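Long-range contact in Slr0280 protein (Synechocystis sp., PDB 5H3K), which is of unknown function but carries a domain of the phosphodiester glycosidase (NAGPA) family, so it may act on a sugar-phosphate linkage: residues 421-433 with 441-453. Residues are numbered along the deposited sequence; the frame is centred on the assembly and turned at random.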
loop_
_atom_site.group_PDB
_atom_site.type_symbol
_atom_site.label_atom_id
_atom_site.label_comp_id
_atom_site.label_asym_id
_atom_site.label_seq_id
_atom_site.Cartn_x
_atom_site.Cartn_y
_atom_site.Cartn_z
ATOM N N PRO A 421 21.389 6.487 11.431
ATOM C CA PRO A 421 22.595 7.094 12.006
ATOM C C PRO A 421 22.953 6.539 13.383
ATOM O O PRO A 421 24.113 6.646 13.779
ATOM C CB PRO A 421 22.210 8.579 12.128
ATOM C CG PRO A 421 21.163 8.781 11.071
ATOM C CD PRO A 421 20.363 7.497 11.115
ATOM N N SER A 422 21.998 5.950 14.096
ATOM C CA SER A 422 22.292 5.463 15.445
ATOM C C SER A 422 21.612 4.145 15.804
ATOM O O SER A 422 20.684 3.702 15.126
ATOM C CB SER A 422 21.946 6.533 16.492
ATOM O OG SER A 422 20.571 6.489 16.830
ATOM N N TYR A 423 22.093 3.523 16.874
ATOM C CA TYR A 423 21.469 2.332 17.424
ATOM C C TYR A 423 21.159 2.529 18.906
ATOM O O TYR A 423 21.989 3.038 19.660
ATOM C CB TYR A 423 22.368 1.106 17.225
ATOM C CG TYR A 423 21.874 -0.109 17.972
ATOM C CD1 TYR A 423 20.763 -0.819 17.530
ATOM C CD2 TYR A 423 22.513 -0.552 19.125
ATOM C CE1 TYR A 423 20.297 -1.929 18.220
ATOM C CE2 TYR A 423 22.058 -1.664 19.818
ATOM C CZ TYR A 423 20.952 -2.353 19.362
ATOM O OH TYR A 423 20.495 -3.456 20.056
ATOM N N ILE A 424 19.952 2.150 19.314
ATOM C CA ILE A 424 19.565 2.160 20.721
ATOM C C ILE A 424 19.329 0.719 21.132
ATOM O O ILE A 424 18.597 0.004 20.442
ATOM C CB ILE A 424 18.257 2.956 20.929
ATOM C CG1 ILE A 424 18.438 4.408 20.500
ATOM C CG2 ILE A 424 17.796 2.865 22.374
ATOM C CD1 ILE A 424 17.153 5.213 20.499
ATOM N N PRO A 425 19.943 0.275 22.251
ATOM C CA PRO A 425 19.865 -1.156 22.580
ATOM C C PRO A 425 18.428 -1.640 22.742
ATOM O O PRO A 425 17.604 -0.929 23.317
ATOM C CB PRO A 425 20.647 -1.280 23.902
ATOM C CG PRO A 425 20.852 0.116 24.393
ATOM C CD PRO A 425 20.788 1.023 23.203
ATOM N N LEU A 426 18.138 -2.828 22.220
ATOM C CA LEU A 426 16.781 -3.361 22.236
ATOM C C LEU A 426 16.606 -4.391 23.337
ATOM O O LEU A 426 15.495 -4.843 23.599
ATOM C CB LEU A 426 16.437 -3.981 20.883
ATOM C CG LEU A 426 16.359 -3.067 19.664
ATOM C CD1 LEU A 426 16.213 -3.890 18.387
ATOM C CD2 LEU A 426 15.195 -2.096 19.808
ATOM N N SER A 427 17.708 -4.781 23.968
ATOM C CA SER A 427 17.667 -5.710 25.098
ATOM C C SER A 427 18.698 -5.281 26.140
ATOM O O SER A 427 19.574 -4.464 25.843
ATOM C CB SER A 427 17.933 -7.151 24.651
ATOM O OG SER A 427 19.282 -7.342 24.238
ATOM N N ASP A 428 18.587 -5.808 27.357
ATOM C CA ASP A 428 19.558 -5.489 28.403
ATOM C C ASP A 428 20.850 -6.277 28.220
ATOM O O ASP A 428 20.851 -7.351 27.614
ATOM C CB ASP A 428 18.999 -5.799 29.793
ATOM C CG ASP A 428 17.817 -4.941 30.156
ATOM O OD1 ASP A 428 17.089 -5.329 31.099
ATOM O OD2 ASP A 428 17.618 -3.888 29.512
ATOM N N ASN A 429 21.941 -5.730 28.754
ATOM C CA ASN A 429 23.224 -6.418 28.817
ATOM C C ASN A 429 23.776 -6.807 27.444
ATOM O O ASN A 429 24.247 -7.927 27.244
ATOM C CB ASN A 429 23.129 -7.638 29.743
ATOM C CG ASN A 429 22.619 -7.275 31.130
ATOM O OD1 ASN A 429 22.989 -6.242 31.685
ATOM N ND2 ASN A 429 21.750 -8.115 31.683
ATOM N N GLU A 430 23.695 -5.879 26.499
ATOM C CA GLU A 430 24.288 -6.093 25.179
ATOM C C GLU A 430 25.751 -5.669 25.203
ATOM O O GLU A 430 26.140 -4.819 26.012
ATOM C CB GLU A 430 23.530 -5.291 24.108
ATOM C CG GLU A 430 22.082 -5.716 23.963
ATOM C CD GLU A 430 21.382 -5.076 22.779
ATOM O OE1 GLU A 430 20.293 -5.574 22.421
ATOM O OE2 GLU A 430 21.905 -4.092 22.207
ATOM N N GLN A 431 26.559 -6.268 24.330
ATOM C CA GLN A 431 27.913 -5.778 24.078
ATOM C C GLN A 431 27.955 -5.229 22.658
ATOM O O GLN A 431 27.441 -5.870 21.735
ATOM C CB GLN A 431 28.929 -6.912 24.209
ATOM C CG GLN A 431 29.354 -7.213 25.638
ATOM C CD GLN A 431 30.161 -6.080 26.260
ATOM O OE1 GLN A 431 31.190 -5.661 25.725
ATOM N NE2 GLN A 431 29.691 -5.578 27.389
ATOM N N VAL A 432 28.559 -4.059 22.471
ATOM C CA VAL A 432 28.704 -3.518 21.121
ATOM C C VAL A 432 30.168 -3.420 20.710
ATOM O O VAL A 432 31.023 -3.013 21.507
ATOM C CB VAL A 432 27.993 -2.146 20.943
ATOM C CG1 VAL A 432 28.530 -1.113 21.923
ATOM C CG2 VAL A 432 28.129 -1.636 19.484
ATOM N N TYR A 433 30.447 -3.803 19.462
ATOM C CA TYR A 433 31.764 -3.616 18.866
ATOM C C TYR A 433 31.606 -2.661 17.703
ATOM O O TYR A 433 30.813 -2.918 16.782
ATOM C CB TYR A 433 32.331 -4.953 18.383
ATOM C CG TYR A 433 32.435 -5.982 19.487
ATOM C CD1 TYR A 433 33.642 -6.217 20.137
ATOM C CD2 TYR A 433 31.322 -6.711 19.897
ATOM C CE1 TYR A 433 33.735 -7.161 21.161
ATOM C CE2 TYR A 433 31.403 -7.652 20.921
ATOM C CZ TYR A 433 32.611 -7.872 21.545
ATOM O OH TYR A 433 32.683 -8.812 22.548
ATOM N N THR A 441 37.194 -0.669 16.351
ATOM C CA THR A 441 37.764 0.541 16.919
ATOM C C THR A 441 37.385 0.740 18.389
ATOM O O THR A 441 38.056 1.481 19.109
ATOM C CB THR A 441 37.360 1.766 16.102
ATOM O OG1 THR A 441 38.056 2.912 16.601
ATOM C CG2 THR A 441 35.879 1.988 16.223
ATOM N N ALA A 442 36.320 0.079 18.839
ATOM C CA ALA A 442 35.870 0.207 20.223
ATOM C C ALA A 442 34.962 -0.947 20.633
ATOM O O ALA A 442 34.387 -1.618 19.777
ATOM C CB ALA A 442 35.164 1.554 20.429
ATOM N N GLN A 443 34.867 -1.192 21.938
ATOM C CA GLN A 443 33.899 -2.133 22.502
ATOM C C GLN A 443 33.298 -1.486 23.744
ATOM O O GLN A 443 34.034 -0.901 24.547
ATOM C CB GLN A 443 34.556 -3.468 22.879
ATOM C CG GLN A 443 33.669 -4.387 23.738
ATOM C CD GLN A 443 34.357 -5.690 24.137
ATOM O OE1 GLN A 443 35.525 -5.913 23.818
ATOM N NE2 GLN A 443 33.627 -6.558 24.845
ATOM N N TYR A 444 31.974 -1.564 23.887
ATOM C CA TYR A 444 31.283 -1.012 25.054
ATOM C C TYR A 444 30.151 -1.923 25.496
ATOM O O TYR A 444 29.529 -2.594 24.669
ATOM C CB TYR A 444 30.642 0.341 24.743
ATOM C CG TYR A 444 31.538 1.381 24.145
ATOM C CD1 TYR A 444 32.485 2.041 24.918
ATOM C CD2 TYR A 444 31.407 1.746 22.816
ATOM C CE1 TYR A 444 33.300 3.017 24.368
ATOM C CE2 TYR A 444 32.214 2.721 22.256
ATOM C CZ TYR A 444 33.161 3.353 23.034
ATOM O OH TYR A 444 33.958 4.325 22.466
ATOM N N PRO A 445 29.850 -1.922 26.807
ATOM C CA PRO A 445 28.626 -2.574 27.272
ATOM C C PRO A 445 27.448 -1.636 27.045
ATOM O O PRO A 445 27.613 -0.417 27.132
ATOM C CB PRO A 445 28.881 -2.744 28.770
ATOM C CG PRO A 445 29.746 -1.551 29.120
ATOM C CD PRO A 445 30.635 -1.346 27.918
ATOM N N LEU A 446 26.290 -2.194 26.708
ATOM C CA LEU A 446 25.051 -1.427 26.646
ATOM C C LEU A 446 24.104 -2.118 27.612
ATOM O O LEU A 446 23.387 -3.048 27.222
ATOM C CB LEU A 446 24.467 -1.438 25.231
ATOM C CG LEU A 446 25.326 -0.844 24.124
ATOM C CD1 LEU A 446 24.673 -1.087 22.752
ATOM C CD2 LEU A 446 25.544 0.637 24.368
ATOM N N PRO A 447 24.108 -1.683 28.883
ATOM C CA PRO A 447 23.472 -2.488 29.929
ATOM C C PRO A 447 21.951 -2.443 29.883
ATOM O O PRO A 447 21.314 -3.417 30.269
ATOM C CB PRO A 447 23.965 -1.822 31.215
ATOM C CG PRO A 447 24.143 -0.389 30.834
ATOM C CD PRO A 447 24.632 -0.408 29.408
ATOM N N LYS A 448 21.371 -1.340 29.426
ATOM C CA LYS A 448 19.945 -1.154 29.640
ATOM C C LYS A 448 19.110 -0.726 28.460
ATOM O O LYS A 448 19.379 0.291 27.840
ATOM C CB LYS A 448 19.712 -0.168 30.786
ATOM C CG LYS A 448 19.747 -0.821 32.145
ATOM C CD LYS A 448 20.336 0.098 33.197
ATOM C CE LYS A 448 20.289 -0.578 34.556
ATOM N NZ LYS A 448 20.735 -2.003 34.473
ATOM N N ALA A 449 18.126 -1.565 28.159
ATOM C CA ALA A 449 16.817 -1.152 27.643
ATOM C C ALA A 449 16.584 -0.957 26.134
ATOM O O ALA A 449 16.090 -1.906 25.523
ATOM C CB ALA A 449 16.177 -0.034 28.519
ATOM N N GLY A 450 16.894 0.187 25.495
ATOM C CA GLY A 450 17.563 1.364 26.024
ATOM C C GLY A 450 16.688 2.590 25.940
ATOM O O GLY A 450 15.577 2.466 25.435
ATOM N N GLN A 451 17.128 3.760 26.422
ATOM C CA GLN A 451 18.387 4.034 27.161
ATOM C C GLN A 451 19.727 3.972 26.396
ATOM O O GLN A 451 20.222 2.902 26.048
ATOM C CB GLN A 451 18.449 3.331 28.536
ATOM C CG GLN A 451 17.257 3.626 29.472
ATOM C CD GLN A 451 17.233 5.064 30.011
ATOM O OE1 GLN A 451 17.347 6.034 29.257
ATOM N NE2 GLN A 451 17.080 5.197 31.328
ATOM N N GLN A 452 20.289 5.159 26.173
ATOM C CA GLN A 452 21.520 5.417 25.395
ATOM C C GLN A 452 21.490 5.101 23.882
ATOM O O GLN A 452 20.547 4.491 23.367
ATOM C CB GLN A 452 22.796 4.908 26.096
ATOM C CG GLN A 452 23.159 3.457 25.880
ATOM C CD GLN A 452 24.171 2.970 26.903
ATOM O OE1 GLN A 452 24.161 1.805 27.298
ATOM N NE2 GLN A 452 25.048 3.866 27.340
ATOM N N GLN A 453 22.524 5.543 23.174
ATOM C CA GLN A 453 22.443 5.653 21.723
ATOM C C GLN A 453 23.813 5.628 21.031
ATOM O O GLN A 453 24.512 6.638 20.998
ATOM C CB GLN A 453 21.707 6.952 21.401
ATOM C CG GLN A 453 21.324 7.165 19.961
ATOM C CD GLN A 453 20.291 8.275 19.817
ATOM O OE1 GLN A 453 19.367 8.385 20.629
ATOM N NE2 GLN A 453 20.449 9.106 18.792
#
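E430 and L446 bond to each other in both directions, as do V432 and Y444, so strands 430-433 and 441-446 run antiparallel (155° between their directions) as part of a beta hairpin. The V432 N to Y444 O bond, 2.8 Å, is almost straight. Hydrogen bonding continues beyond the last bridge, into the loops, where N429 N donates a hydrogen bond to P447 O (2.8 Å) from above the carbonyl plane, and D428 OD2 takes the amide A449 N at 2.7 Å.

On one face, L446 CG lies 3.9 Å from V432 CG1, while its CD1 meets the edge of the Y423 ring and its CB rests on P425 CG. Beside this apolar patch Y423 OH donates to E430 OE2 (2.6 Å), on the syn lone pair, and S427 OG donates to OE1, which also forms a salt bridge with R466. On the other face, Q443 is extended, with CG anti to its backbone N (chi1 168°); its NE2 reaches Q431 OE1 at 2.7 Å, and its CG packs off-centre over the Y433 ring. With an alanine at Q431, the Q443 amide is likely to lose this acceptor and be freer to turn.

Backbone bonds carry the hairpin, side-chain bonds from Q443 and D428 add to them, and L446, V432, P425 and the Y423 edge pack beside a buried carboxylate whose charge is probably balanced by the arginine.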